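Local coordinates for protein chorismate mutase (Burkholderia thailandensis, PDB 6CNZ) that probably catalyses the Claisen-type rearrangement of chorismate to prephenate, the step that leads from the shikimate pathway toward phenylalanine and tyrosine, at residues A[20-25]-A[147-152]; A[28-33]-A[113-118]; A[49-54]-A[78-83]; A[66-71]-A[131-136]. All blocks are in the same frame, centred on the assembly; numbering follows the deposited sequence.

In the fold
The four contacts lie in one all-helical chain; three join helices, or a helix break to a helix, and the fourth ties a loop to a helix start. Interaction 1 is the buried one, lying beside the second subunit and combining aromatic packing with polar atoms gathered round a nitrate. Interaction 2 uses the same helix 15-29 at its far end and is a partly buried leucine cluster; the two touch through Leu23 and Leu118. Interaction 3, at the surface, is sparse and meets interaction 2 where Leu28 and Ala31 pack on Ala82 and Ser83. Interaction 4 shares helix 69-96 with interaction 3 and rests on an arginine lying over a tyrosine and meeting an aspartate, partly through water.

Interaction 1. Residues A[20-25]-A[147-152]; sequences LVALAS and ANWKTL. With NO3 (nitrate ion), chain G.
Trp149 lays one face of its indole over Ala22, so that a large flat side chain fills the space between helix 15-29 and helix 138-153 in the all-helical fold of the type II chorismate mutases. The two segments run at 48° to each other, and their axes come no closer than 10.3 Å, with the ring system standing between them. Ala22 CA sits almost on the normal of the six-membered ring, 4.0 Å from its centroid in a CH-pi contact, while Ala22 CB reaches the outer rim at Trp149 CZ3, 3.7 Å away. The other end of the side chain is met by Val21, whose CG1 lies 3.7 Å from Trp149 CB as the two side chains slide past each other. With CG anti to the backbone N (chi1 177°), Trp149 extends across the gap and carries its pyrrole nitrogen to Ser25. Helix 157-166 adds Leu163, which packs on both Ser25 and Trp149. Asn19 of the second subunit packs on Trp149 and Ala22 meets Ala22 of that subunit, so the contact lies at the dimer interface. The polar end is shared: Trp149 NE1 gives a weak, bent bond to Ser25 OG at 2.9 Å and another weak one to nitrate O3, which lies in the ring plane. The nitrate, probably from the crystallisation liquor, is also held by Gln159, and its O1 accepts from Ser25 OG at 2.8 Å.

Interaction 2. Residues A[28-33]-A[113-118]; sequences LALAEP and PQLDRL
The side chain of Leu30 leaves the backbone with CG anti to its own carbonyl carbon (chi1 -66°), and with chi2 at 163° both of its methyls are delivered to one side of helix 107-129, where Gln114, Leu115 and Leu118 share the same setting about their first side-chain bond. Leu30 itself lies in the break between helix 15-29 and helix 31-41, and it alone makes the contact from 28-33. CD1 has the most neighbours. Leu30 CD1 rests 3.6 Å from Gln114 CB, and it is also 3.8 Å from Leu115 CD2 and 3.8 Å from Leu118 CD1, with the Leu118 chain approaching tip to tip. Leu115 points along the interface at its root, but its CD2 also touches Leu30 CB, at 3.9 Å. Gln114 crosses the leucine at a slant: its chain runs extended beyond CG, and the amide end passes by CD2, with Gln114 OE1 3.5 Å from Leu30 CD2. The amide nitrogen of Gln114 is engaged within its own helix, donating to the carbonyl of Ser110 one turn back. Deeper in the fold, Leu118 also packs on Leu23 and Arg27 of helix 15-29, so the cluster continues along that helix. The chemistry is therefore that of apolar contact: Leu30 packs against three residues of helix 107-129 by van der Waals contact, and Gln114 can meet it with both its CB and its amide because the amide nitrogen is satisfied by Ser110 O.

Interaction 3. Residues A[49-54]-A[78-83]; sequences PREAAL and DQIAAS
Two consecutive helices of the type II chorismate mutase fold, 48-64 and 69-96, meet here through Glu51, Leu54 and Ile80, a small surface contact that shows how few side chains can bridge a pair of helices. Ile80 supplies both contacts on its side. Its CG2 is anti to the backbone N while CG1 is anti to the carbonyl carbon (chi1 -66°), a spread that sends one branch to each neighbour. The methyl CG2 meets the carboxylate end of Glu51, with Glu51 OE1 at 3.6 Å and Glu51 CD at 3.7 Å from Ile80 CG2, and the two chains are set askew to each other. The other branch, ending in CD1, slides alongside Leu54, whose CD2 is 4.1 Å from Ile80 CD1. Glu51 and Leu54 sit three residues apart, nearly one turn, which puts both on the face of helix 48-64 that looks toward Ile80. The carboxylate of Glu51 is held by the backbone N of Asp47, just ahead of helix 48-64, through OE2, with a long and weak ion pair from OE1 to Lys84. Leu54 also touches Arg27 of helix 15-29, and a bound nitrate, probably from the crystallisation liquor, lies about 4 Å from its side chain. One isoleucine thus links two helices consecutive in the chain within the all-helical fold expected of type II chorismate mutases.

Interaction 4. Residues A[66-71]-A[131-136]; sequences GVDPAY and PLRDAP
From Leu132 the chain enters a type I beta turn, closed by the bond from Ala135 N to Leu132 O at 2.8 Å, and the next residue, Arg133, is the one that reaches across to Tyr71 and Asp68. Its side chain is stretched out from CB to the guanidinium, with CG anti to the backbone N (chi1 178°), and slides along the tyrosine in the opposite direction. Arg133 CD comes over one face of the Tyr71 ring in a CH-pi contact, 3.9 Å from the centroid. Farther out, Arg133 NE lies 3.3 Å from Tyr71 CD1, and that carbon sits beneath the centre of the guanidinium, whose plane is tilted by only 22° from the ring. At the end, Arg133 NH1 forms a long salt bridge of 3.9 Å with Asp68 OD2. A water bridges the same two groups, donating to Asp68 OD2 at 2.7 Å and accepting from Arg133 NH2 at 2.6 Å. Asp68 OD2 also takes the capping bond from Tyr71 N, at 2.9 Å and from above the carboxylate plane. Beyond Arg133, Asp134 and Ala135 complete the turn. Tyr71 is fixed at its far end by its hydroxyl's bond to Val170 O, while the backbone of Arg133 pairs with Ala172, beside the disulfide of Cys138 and Cys171. Asp68 is the N-cap of helix 69-96, and the same carboxylate oxygen meets an arginine from the loop between helix 107-129 and helix 138-153.

Interaction 1. Residues A[20-25]-A[147-152]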
loop_
_atom_site.group_PDB
_atom_site.type_symbol
_atom_site.label_atom_id
_atom_site.label_comp_id
_atom_site.label_asym_id
_atom_site.label_seq_id
_atom_site.Cartn_x
_atom_site.Cartn_y
_atom_site.Cartn_z
ATOM N N LEU A 20 3.826 6.420 8.176
ATOM C CA LEU A 20 3.180 5.492 9.103
ATOM C C LEU A 20 1.724 5.241 8.710
ATOM O O LEU A 20 1.264 4.093 8.680
ATOM C CB LEU A 20 3.262 6.045 10.535
ATOM C CG LEU A 20 2.797 5.096 11.638
ATOM C CD1 LEU A 20 3.673 3.841 11.635
ATOM C CD2 LEU A 20 2.829 5.764 13.000
ATOM N N VAL A 21 0.976 6.313 8.428
ATOM C CA VAL A 21 -0.412 6.180 7.976
ATOM C C VAL A 21 -0.492 5.311 6.721
ATOM O O VAL A 21 -1.299 4.380 6.633
ATOM C CB VAL A 21 -1.020 7.580 7.739
ATOM C CG1 VAL A 21 -2.433 7.492 7.126
ATOM C CG2 VAL A 21 -1.049 8.361 9.031
ATOM N N ALA A 22 0.341 5.612 5.727
ATOM C CA ALA A 22 0.280 4.875 4.465
ATOM C C ALA A 22 0.522 3.390 4.680
ATOM O O ALA A 22 -0.186 2.547 4.113
ATOM C CB ALA A 22 1.302 5.437 3.477
ATOM N N LEU A 23 1.495 3.047 5.524
ATOM C CA LEU A 23 1.798 1.635 5.722
ATOM C C LEU A 23 0.714 0.952 6.544
ATOM O O LEU A 23 0.349 -0.203 6.261
ATOM C CB LEU A 23 3.176 1.475 6.370
ATOM C CG LEU A 23 4.358 1.808 5.436
ATOM C CD1 LEU A 23 5.627 2.061 6.251
ATOM C CD2 LEU A 23 4.583 0.718 4.350
ATOM N N ALA A 24 0.169 1.653 7.552
ATOM C CA ALA A 24 -0.917 1.078 8.338
ATOM C C ALA A 24 -2.120 0.809 7.455
ATOM O O ALA A 24 -2.797 -0.213 7.603
ATOM C CB ALA A 24 -1.313 2.004 9.493
ATOM N N SER A 25 -2.400 1.722 6.532
ATOM C CA SER A 25 -3.505 1.512 5.608
ATOM C C SER A 25 -3.208 0.356 4.660
ATOM O O SER A 25 -4.093 -0.450 4.347
ATOM C CB SER A 25 -3.770 2.812 4.834
ATOM O OG SER A 25 -4.656 2.600 3.753
ATOM N N ALA A 147 -6.734 12.190 7.801
ATOM C CA ALA A 147 -7.736 12.793 6.929
ATOM C C ALA A 147 -7.187 13.016 5.524
ATOM O O ALA A 147 -7.895 12.797 4.541
ATOM C CB ALA A 147 -8.220 14.115 7.518
ATOM N N ASN A 148 -5.949 13.506 5.411
ATOM C CA ASN A 148 -5.352 13.665 4.091
ATOM C C ASN A 148 -5.382 12.342 3.336
ATOM O O ASN A 148 -5.784 12.281 2.168
ATOM C CB ASN A 148 -3.910 14.163 4.211
ATOM C CG ASN A 148 -3.819 15.665 4.474
ATOM O OD1 ASN A 148 -4.777 16.410 4.232
ATOM N ND2 ASN A 148 -2.658 16.119 4.965
ATOM N N TRP A 149 -4.972 11.264 4.008
ATOM C CA TRP A 149 -4.895 9.968 3.352
ATOM C C TRP A 149 -6.278 9.455 2.995
ATOM O O TRP A 149 -6.479 8.911 1.906
ATOM C CB TRP A 149 -4.169 8.975 4.260
ATOM C CG TRP A 149 -4.101 7.608 3.714
ATOM C CD1 TRP A 149 -4.938 6.572 4.006
ATOM C CD2 TRP A 149 -3.143 7.102 2.776
ATOM N NE1 TRP A 149 -4.560 5.457 3.314
ATOM C CE2 TRP A 149 -3.454 5.746 2.559
ATOM C CE3 TRP A 149 -2.049 7.660 2.105
ATOM C CZ2 TRP A 149 -2.714 4.935 1.691
ATOM C CZ3 TRP A 149 -1.305 6.851 1.245
ATOM C CH2 TRP A 149 -1.642 5.501 1.051
ATOM N N LYS A 150 -7.253 9.629 3.895
ATOM C CA LYS A 150 -8.588 9.124 3.603
ATOM C C LYS A 150 -9.166 9.810 2.385
ATOM O O LYS A 150 -9.892 9.184 1.595
ATOM C CB LYS A 150 -9.515 9.314 4.804
ATOM C CG LYS A 150 -9.327 8.280 5.920
ATOM C CD LYS A 150 -10.188 8.704 7.128
ATOM C CE LYS A 150 -10.204 7.674 8.249
ATOM N NZ LYS A 150 -10.878 8.256 9.459
ATOM N N THR A 151 -8.843 11.087 2.197
ATOM C CA THR A 151 -9.404 11.778 1.044
ATOM C C THR A 151 -8.747 11.337 -0.254
ATOM O O THR A 151 -9.352 11.503 -1.309
ATOM C CB THR A 151 -9.284 13.292 1.212
ATOM O OG1 THR A 151 -7.899 13.650 1.286
ATOM C CG2 THR A 151 -9.990 13.744 2.490
ATOM N N LEU A 152 -7.535 10.769 -0.191
ATOM C CA LEU A 152 -6.864 10.226 -1.374
ATOM C C LEU A 152 -7.422 8.866 -1.759
ATOM O O LEU A 152 -7.773 8.631 -2.920
ATOM C CB LEU A 152 -5.363 10.070 -1.116
ATOM C CG LEU A 152 -4.489 11.303 -1.072
ATOM C CD1 LEU A 152 -3.069 10.895 -0.794
ATOM C CD2 LEU A 152 -4.605 12.058 -2.403
HETATM N N NO3 G . -7.761 3.314 4.778
HETATM O O1 NO3 G . -7.077 2.276 5.038
HETATM O O2 NO3 G . -9.013 3.325 4.992
HETATM O O3 NO3 G . -7.192 4.338 4.295
#

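Interaction 2. Residues A[28-33]-A[113-118]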
loop_
_atom_site.group_PDB
_atom_site.type_symbol
_atom_site.label_atom_id
_atom_site.label_comp_id
_atom_site.label_asym_id
_atom_site.label_seq_id
_atom_site.Cartn_x
_atom_site.Cartn_y
_atom_site.Cartn_z
ATOM N N LEU A 28 -3.814 -2.795 6.554
ATOM C CA LEU A 28 -5.245 -2.983 6.772
ATOM C C LEU A 28 -5.956 -3.447 5.508
ATOM O O LEU A 28 -6.939 -4.182 5.590
ATOM C CB LEU A 28 -5.862 -1.676 7.280
ATOM C CG LEU A 28 -7.302 -1.699 7.761
ATOM C CD1 LEU A 28 -7.510 -2.832 8.794
ATOM C CD2 LEU A 28 -7.711 -0.316 8.335
ATOM N N ALA A 29 -5.486 -3.026 4.332
ATOM C CA ALA A 29 -6.148 -3.430 3.106
ATOM C C ALA A 29 -6.007 -4.926 2.837
ATOM O O ALA A 29 -6.824 -5.492 2.105
ATOM C CB ALA A 29 -5.598 -2.636 1.916
ATOM N N LEU A 30 -4.983 -5.568 3.390
ATOM C CA LEU A 30 -4.836 -7.009 3.244
ATOM C C LEU A 30 -5.822 -7.782 4.120
ATOM O O LEU A 30 -5.872 -9.011 4.032
ATOM C CB LEU A 30 -3.392 -7.413 3.555
ATOM C CG LEU A 30 -2.310 -6.915 2.590
ATOM C CD1 LEU A 30 -0.924 -7.008 3.224
ATOM C CD2 LEU A 30 -2.340 -7.727 1.302
ATOM N N ALA A 31 -6.620 -7.093 4.947
ATOM C CA ALA A 31 -7.641 -7.790 5.725
ATOM C C ALA A 31 -8.773 -8.304 4.841
ATOM O O ALA A 31 -9.408 -9.312 5.176
ATOM C CB ALA A 31 -8.186 -6.877 6.839
ATOM N N GLU A 32 -9.034 -7.645 3.712
ATOM C CA GLU A 32 -10.051 -8.157 2.798
ATOM C C GLU A 32 -9.675 -9.536 2.266
ATOM O O GLU A 32 -10.494 -10.462 2.389
ATOM C CB GLU A 32 -10.302 -7.137 1.664
ATOM C CG GLU A 32 -11.564 -7.409 0.800
ATOM C CD GLU A 32 -11.432 -8.581 -0.182
ATOM O OE1 GLU A 32 -10.301 -8.942 -0.586
ATOM O OE2 GLU A 32 -12.475 -9.145 -0.570
ATOM N N PRO A 33 -8.489 -9.759 1.678
ATOM C CA PRO A 33 -8.169 -11.129 1.243
ATOM C C PRO A 33 -8.012 -12.118 2.394
ATOM O O PRO A 33 -8.286 -13.309 2.203
ATOM C CB PRO A 33 -6.866 -10.966 0.441
ATOM C CG PRO A 33 -6.292 -9.661 0.834
ATOM C CD PRO A 33 -7.508 -8.789 1.140
ATOM N N PRO A 113 2.729 -13.467 3.230
ATOM C CA PRO A 113 4.037 -12.833 2.983
ATOM C C PRO A 113 3.960 -11.318 2.900
ATOM O O PRO A 113 4.896 -10.633 3.331
ATOM C CB PRO A 113 4.481 -13.453 1.654
ATOM C CG PRO A 113 3.779 -14.754 1.595
ATOM C CD PRO A 113 2.435 -14.498 2.220
ATOM N N GLN A 114 2.873 -10.772 2.355
ATOM C CA GLN A 114 2.725 -9.321 2.310
ATOM C C GLN A 114 2.537 -8.753 3.716
ATOM O O GLN A 114 3.093 -7.699 4.060
ATOM C CB GLN A 114 1.538 -8.950 1.415
ATOM C CG GLN A 114 1.673 -9.339 -0.065
ATOM C CD GLN A 114 0.387 -9.055 -0.853
ATOM O OE1 GLN A 114 0.125 -7.918 -1.243
ATOM N NE2 GLN A 114 -0.424 -10.088 -1.068
ATOM N N LEU A 115 1.749 -9.441 4.536
ATOM C CA LEU A 115 1.585 -9.034 5.923
ATOM C C LEU A 115 2.909 -9.066 6.667
ATOM O O LEU A 115 3.199 -8.167 7.468
ATOM C CB LEU A 115 0.567 -9.941 6.600
ATOM C CG LEU A 115 -0.895 -9.705 6.243
ATOM C CD1 LEU A 115 -1.754 -10.828 6.830
ATOM C CD2 LEU A 115 -1.352 -8.309 6.756
ATOM N N ASP A 116 3.734 -10.097 6.415
ATOM C CA ASP A 116 4.975 -10.238 7.164
ATOM C C ASP A 116 5.973 -9.142 6.799
ATOM O O ASP A 116 6.629 -8.587 7.683
ATOM C CB ASP A 116 5.583 -11.631 6.946
ATOM C CG ASP A 116 4.750 -12.756 7.591
ATOM O OD1 ASP A 116 3.931 -12.481 8.503
ATOM O OD2 ASP A 116 4.927 -13.927 7.186
ATOM N N ARG A 117 6.108 -8.812 5.509
ATOM C CA ARG A 117 6.954 -7.677 5.135
ATOM C C ARG A 117 6.527 -6.396 5.849
ATOM O O ARG A 117 7.369 -5.575 6.222
ATOM C CB ARG A 117 6.920 -7.443 3.627
ATOM C CG ARG A 117 7.601 -8.492 2.778
ATOM C CD ARG A 117 7.820 -7.934 1.384
ATOM N NE ARG A 117 8.700 -6.771 1.442
ATOM C CZ ARG A 117 9.937 -6.739 0.956
ATOM N NH1 ARG A 117 10.448 -7.799 0.340
ATOM N NH2 ARG A 117 10.659 -5.634 1.077
ATOM N N LEU A 118 5.221 -6.182 6.016
ATOM C CA LEU A 118 4.785 -4.915 6.598
ATOM C C LEU A 118 5.157 -4.809 8.074
ATOM O O LEU A 118 5.319 -3.695 8.593
ATOM C CB LEU A 118 3.284 -4.729 6.390
ATOM C CG LEU A 118 2.994 -4.270 4.953
ATOM C CD1 LEU A 118 1.538 -4.482 4.582
ATOM C CD2 LEU A 118 3.391 -2.830 4.735
#

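Interaction 3. Residues A[49-54]-A[78-83]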
loop_
_atom_site.group_PDB
_atom_site.type_symbol
_atom_site.label_atom_id
_atom_site.label_comp_id
_atom_site.label_asym_id
_atom_site.label_seq_id
_atom_site.Cartn_x
_atom_site.Cartn_y
_atom_site.Cartn_z
ATOM N N PRO A 49 -3.224 -18.009 19.033
ATOM C CA PRO A 49 -1.799 -18.380 18.988
ATOM C C PRO A 49 -1.015 -17.657 17.901
ATOM O O PRO A 49 0.162 -17.335 18.118
ATOM C CB PRO A 49 -1.830 -19.902 18.769
ATOM C CG PRO A 49 -3.100 -20.157 18.100
ATOM C CD PRO A 49 -4.076 -19.155 18.650
ATOM N N ARG A 50 -1.624 -17.367 16.748
ATOM C CA ARG A 50 -0.895 -16.623 15.723
ATOM C C ARG A 50 -0.703 -15.169 16.131
ATOM O O ARG A 50 0.352 -14.578 15.870
ATOM C CB ARG A 50 -1.619 -16.696 14.382
ATOM C CG ARG A 50 -1.036 -15.737 13.331
ATOM C CD ARG A 50 -1.628 -15.976 11.951
ATOM N NE ARG A 50 -1.792 -17.403 11.694
ATOM C CZ ARG A 50 -0.851 -18.189 11.169
ATOM N NH1 ARG A 50 0.333 -17.682 10.834
ATOM N NH2 ARG A 50 -1.094 -19.485 10.983
ATOM N N GLU A 51 -1.712 -14.577 16.772
ATOM C CA GLU A 51 -1.591 -13.199 17.244
ATOM C C GLU A 51 -0.482 -13.077 18.281
ATOM O O GLU A 51 0.414 -12.232 18.159
ATOM C CB GLU A 51 -2.939 -12.736 17.807
ATOM C CG GLU A 51 -4.035 -12.710 16.732
ATOM C CD GLU A 51 -5.455 -12.486 17.271
ATOM O OE1 GLU A 51 -5.621 -11.859 18.340
ATOM O OE2 GLU A 51 -6.413 -12.940 16.603
ATOM N N ALA A 52 -0.517 -13.940 19.301
ATOM C CA ALA A 52 0.469 -13.891 20.373
ATOM C C ALA A 52 1.877 -14.101 19.842
ATOM O O ALA A 52 2.837 -13.514 20.364
ATOM C CB ALA A 52 0.137 -14.944 21.435
ATOM N N ALA A 53 2.018 -14.943 18.820
ATOM C CA ALA A 53 3.316 -15.123 18.192
ATOM C C ALA A 53 3.759 -13.843 17.500
ATOM O O ALA A 53 4.913 -13.418 17.632
ATOM C CB ALA A 53 3.259 -16.282 17.200
ATOM N N LEU A 54 2.852 -13.212 16.754
ATOM C CA LEU A 54 3.195 -11.958 16.095
ATOM C C LEU A 54 3.667 -10.919 17.108
ATOM O O LEU A 54 4.696 -10.262 16.909
ATOM C CB LEU A 54 1.997 -11.443 15.308
ATOM C CG LEU A 54 2.147 -10.023 14.761
ATOM C CD1 LEU A 54 3.345 -9.921 13.817
ATOM C CD2 LEU A 54 0.869 -9.582 14.061
ATOM N N ASP A 78 -3.192 -2.822 18.227
ATOM C CA ASP A 78 -4.142 -2.026 17.450
ATOM C C ASP A 78 -4.228 -2.479 15.991
ATOM O O ASP A 78 -5.303 -2.384 15.385
ATOM C CB ASP A 78 -3.775 -0.540 17.509
ATOM C CG ASP A 78 -4.044 0.076 18.882
ATOM O OD1 ASP A 78 -4.882 -0.457 19.634
ATOM O OD2 ASP A 78 -3.439 1.116 19.192
ATOM N N GLN A 79 -3.113 -2.927 15.393
ATOM C CA GLN A 79 -3.175 -3.434 14.014
ATOM C C GLN A 79 -4.058 -4.668 13.933
ATOM O O GLN A 79 -4.893 -4.794 13.027
ATOM C CB GLN A 79 -1.776 -3.768 13.470
ATOM C CG GLN A 79 -0.762 -2.603 13.504
ATOM C CD GLN A 79 -1.370 -1.268 13.108
ATOM O OE1 GLN A 79 -1.699 -1.041 11.937
ATOM N NE2 GLN A 79 -1.515 -0.365 14.086
ATOM N N ILE A 80 -3.870 -5.591 14.881
ATOM C CA ILE A 80 -4.695 -6.794 14.988
ATOM C C ILE A 80 -6.164 -6.426 15.214
ATOM O O ILE A 80 -7.055 -6.901 14.499
ATOM C CB ILE A 80 -4.145 -7.696 16.111
ATOM C CG1 ILE A 80 -2.760 -8.228 15.724
ATOM C CG2 ILE A 80 -5.117 -8.844 16.460
ATOM C CD1 ILE A 80 -1.944 -8.745 16.913
ATOM N N ALA A 81 -6.441 -5.572 16.212
ATOM C CA ALA A 81 -7.820 -5.144 16.466
ATOM C C ALA A 81 -8.470 -4.570 15.211
ATOM O O ALA A 81 -9.640 -4.853 14.914
ATOM C CB ALA A 81 -7.845 -4.097 17.585
ATOM N N ALA A 82 -7.723 -3.738 14.481
ATOM C CA ALA A 82 -8.240 -3.091 13.277
ATOM C C ALA A 82 -8.510 -4.108 12.177
ATOM O O ALA A 82 -9.537 -4.035 11.483
ATOM C CB ALA A 82 -7.243 -2.038 12.786
ATOM N N SER A 83 -7.595 -5.062 12.005
ATOM C CA SER A 83 -7.800 -6.122 11.021
ATOM C C SER A 83 -9.066 -6.916 11.341
ATOM O O SER A 83 -9.932 -7.108 10.478
ATOM C CB SER A 83 -6.568 -7.035 10.989
ATOM O OG SER A 83 -6.731 -8.097 10.071
#

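Interaction 4. Residues A[66-71]-A[131-136]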
loop_
_atom_site.group_PDB
_atom_site.type_symbol
_atom_site.label_atom_id
_atom_site.label_comp_id
_atom_site.label_asym_id
_atom_site.label_seq_id
_atom_site.Cartn_x
_atom_site.Cartn_y
_atom_site.Cartn_z
ATOM N N GLY A 66 15.563 -0.120 18.328
ATOM C CA GLY A 66 15.570 1.011 19.241
ATOM C C GLY A 66 14.214 1.562 19.640
ATOM O O GLY A 66 14.156 2.639 20.241
ATOM N N VAL A 67 13.124 0.857 19.335
ATOM C CA VAL A 67 11.777 1.262 19.718
ATOM C C VAL A 67 11.418 0.627 21.053
ATOM O O VAL A 67 11.699 -0.554 21.279
ATOM C CB VAL A 67 10.757 0.848 18.644
ATOM C CG1 VAL A 67 9.425 1.521 18.906
ATOM C CG2 VAL A 67 11.278 1.191 17.293
ATOM N N ASP A 68 10.751 1.392 21.914
ATOM C CA ASP A 68 10.238 0.868 23.182
ATOM C C ASP A 68 9.337 -0.346 22.957
ATOM O O ASP A 68 8.303 -0.222 22.281
ATOM C CB ASP A 68 9.465 1.950 23.923
ATOM C CG ASP A 68 8.748 1.414 25.139
ATOM O OD1 ASP A 68 9.435 1.010 26.092
ATOM O OD2 ASP A 68 7.505 1.392 25.143
ATOM N N PRO A 69 9.669 -1.518 23.516
ATOM C CA PRO A 69 8.909 -2.732 23.169
ATOM C C PRO A 69 7.424 -2.625 23.469
ATOM O O PRO A 69 6.610 -3.150 22.705
ATOM C CB PRO A 69 9.584 -3.827 24.017
ATOM C CG PRO A 69 10.959 -3.315 24.283
ATOM C CD PRO A 69 10.830 -1.810 24.378
ATOM N N ALA A 70 7.043 -1.952 24.557
ATOM C CA ALA A 70 5.624 -1.860 24.890
ATOM C C ALA A 70 4.889 -0.946 23.916
ATOM O O ALA A 70 3.729 -1.193 23.570
ATOM C CB ALA A 70 5.456 -1.378 26.332
ATOM N N TYR A 71 5.550 0.119 23.469
ATOM C CA TYR A 71 4.972 1.000 22.464
ATOM C C TYR A 71 4.721 0.254 21.161
ATOM O O TYR A 71 3.658 0.396 20.548
ATOM C CB TYR A 71 5.923 2.162 22.241
ATOM C CG TYR A 71 5.491 3.205 21.259
ATOM C CD1 TYR A 71 4.279 3.852 21.395
ATOM C CD2 TYR A 71 6.331 3.583 20.223
ATOM C CE1 TYR A 71 3.895 4.832 20.510
ATOM C CE2 TYR A 71 5.966 4.567 19.334
ATOM C CZ TYR A 71 4.744 5.196 19.484
ATOM O OH TYR A 71 4.378 6.188 18.599
ATOM N N PRO A 131 9.927 9.881 18.478
ATOM C CA PRO A 131 10.270 11.148 19.159
ATOM C C PRO A 131 9.104 12.119 19.287
ATOM O O PRO A 131 9.216 13.087 20.049
ATOM C CB PRO A 131 11.372 11.747 18.273
ATOM C CG PRO A 131 11.868 10.614 17.420
ATOM C CD PRO A 131 10.670 9.734 17.212
ATOM N N LEU A 132 8.012 11.905 18.557
ATOM C CA LEU A 132 6.832 12.763 18.575
ATOM C C LEU A 132 5.764 12.258 19.529
ATOM O O LEU A 132 4.738 12.929 19.707
ATOM C CB LEU A 132 6.226 12.858 17.167
ATOM C CG LEU A 132 6.814 13.812 16.117
ATOM C CD1 LEU A 132 8.345 13.829 16.106
ATOM C CD2 LEU A 132 6.286 13.428 14.752
ATOM N N ARG A 133 5.990 11.091 20.141
ATOM C CA ARG A 133 4.926 10.376 20.835
ATOM C C ARG A 133 4.259 11.257 21.881
ATOM O O ARG A 133 3.033 11.248 22.022
ATOM C CB ARG A 133 5.509 9.110 21.465
ATOM C CG ARG A 133 4.546 8.272 22.260
ATOM C CD ARG A 133 5.294 7.119 22.902
ATOM N NE ARG A 133 4.414 6.272 23.691
ATOM C CZ ARG A 133 4.834 5.253 24.431
ATOM N NH1 ARG A 133 6.128 4.957 24.487
ATOM N NH2 ARG A 133 3.962 4.533 25.118
ATOM N N ASP A 134 5.052 12.054 22.590
ATOM C CA ASP A 134 4.584 12.940 23.642
ATOM C C ASP A 134 4.556 14.397 23.213
ATOM O O ASP A 134 4.401 15.279 24.063
ATOM C CB ASP A 134 5.472 12.787 24.875
ATOM C CG ASP A 134 5.528 11.358 25.359
ATOM O OD1 ASP A 134 4.457 10.745 25.502
ATOM O OD2 ASP A 134 6.636 10.829 25.547
ATOM N N ALA A 135 4.731 14.679 21.929
ATOM C CA ALA A 135 4.724 16.070 21.506
ATOM C C ALA A 135 3.308 16.623 21.616
ATOM O O ALA A 135 2.345 15.931 21.271
ATOM C CB ALA A 135 5.237 16.223 20.078
ATOM N N PRO A 136 3.152 17.853 22.105
ATOM C CA PRO A 136 1.795 18.386 22.325
ATOM C C PRO A 136 0.918 18.383 21.083
ATOM O O PRO A 136 -0.291 18.135 21.189
ATOM C CB PRO A 136 2.058 19.812 22.835
ATOM C CG PRO A 136 3.454 19.789 23.347
ATOM C CD PRO A 136 4.206 18.791 22.534
HETATM O O HOH W 1 5.449 2.672 26.240
#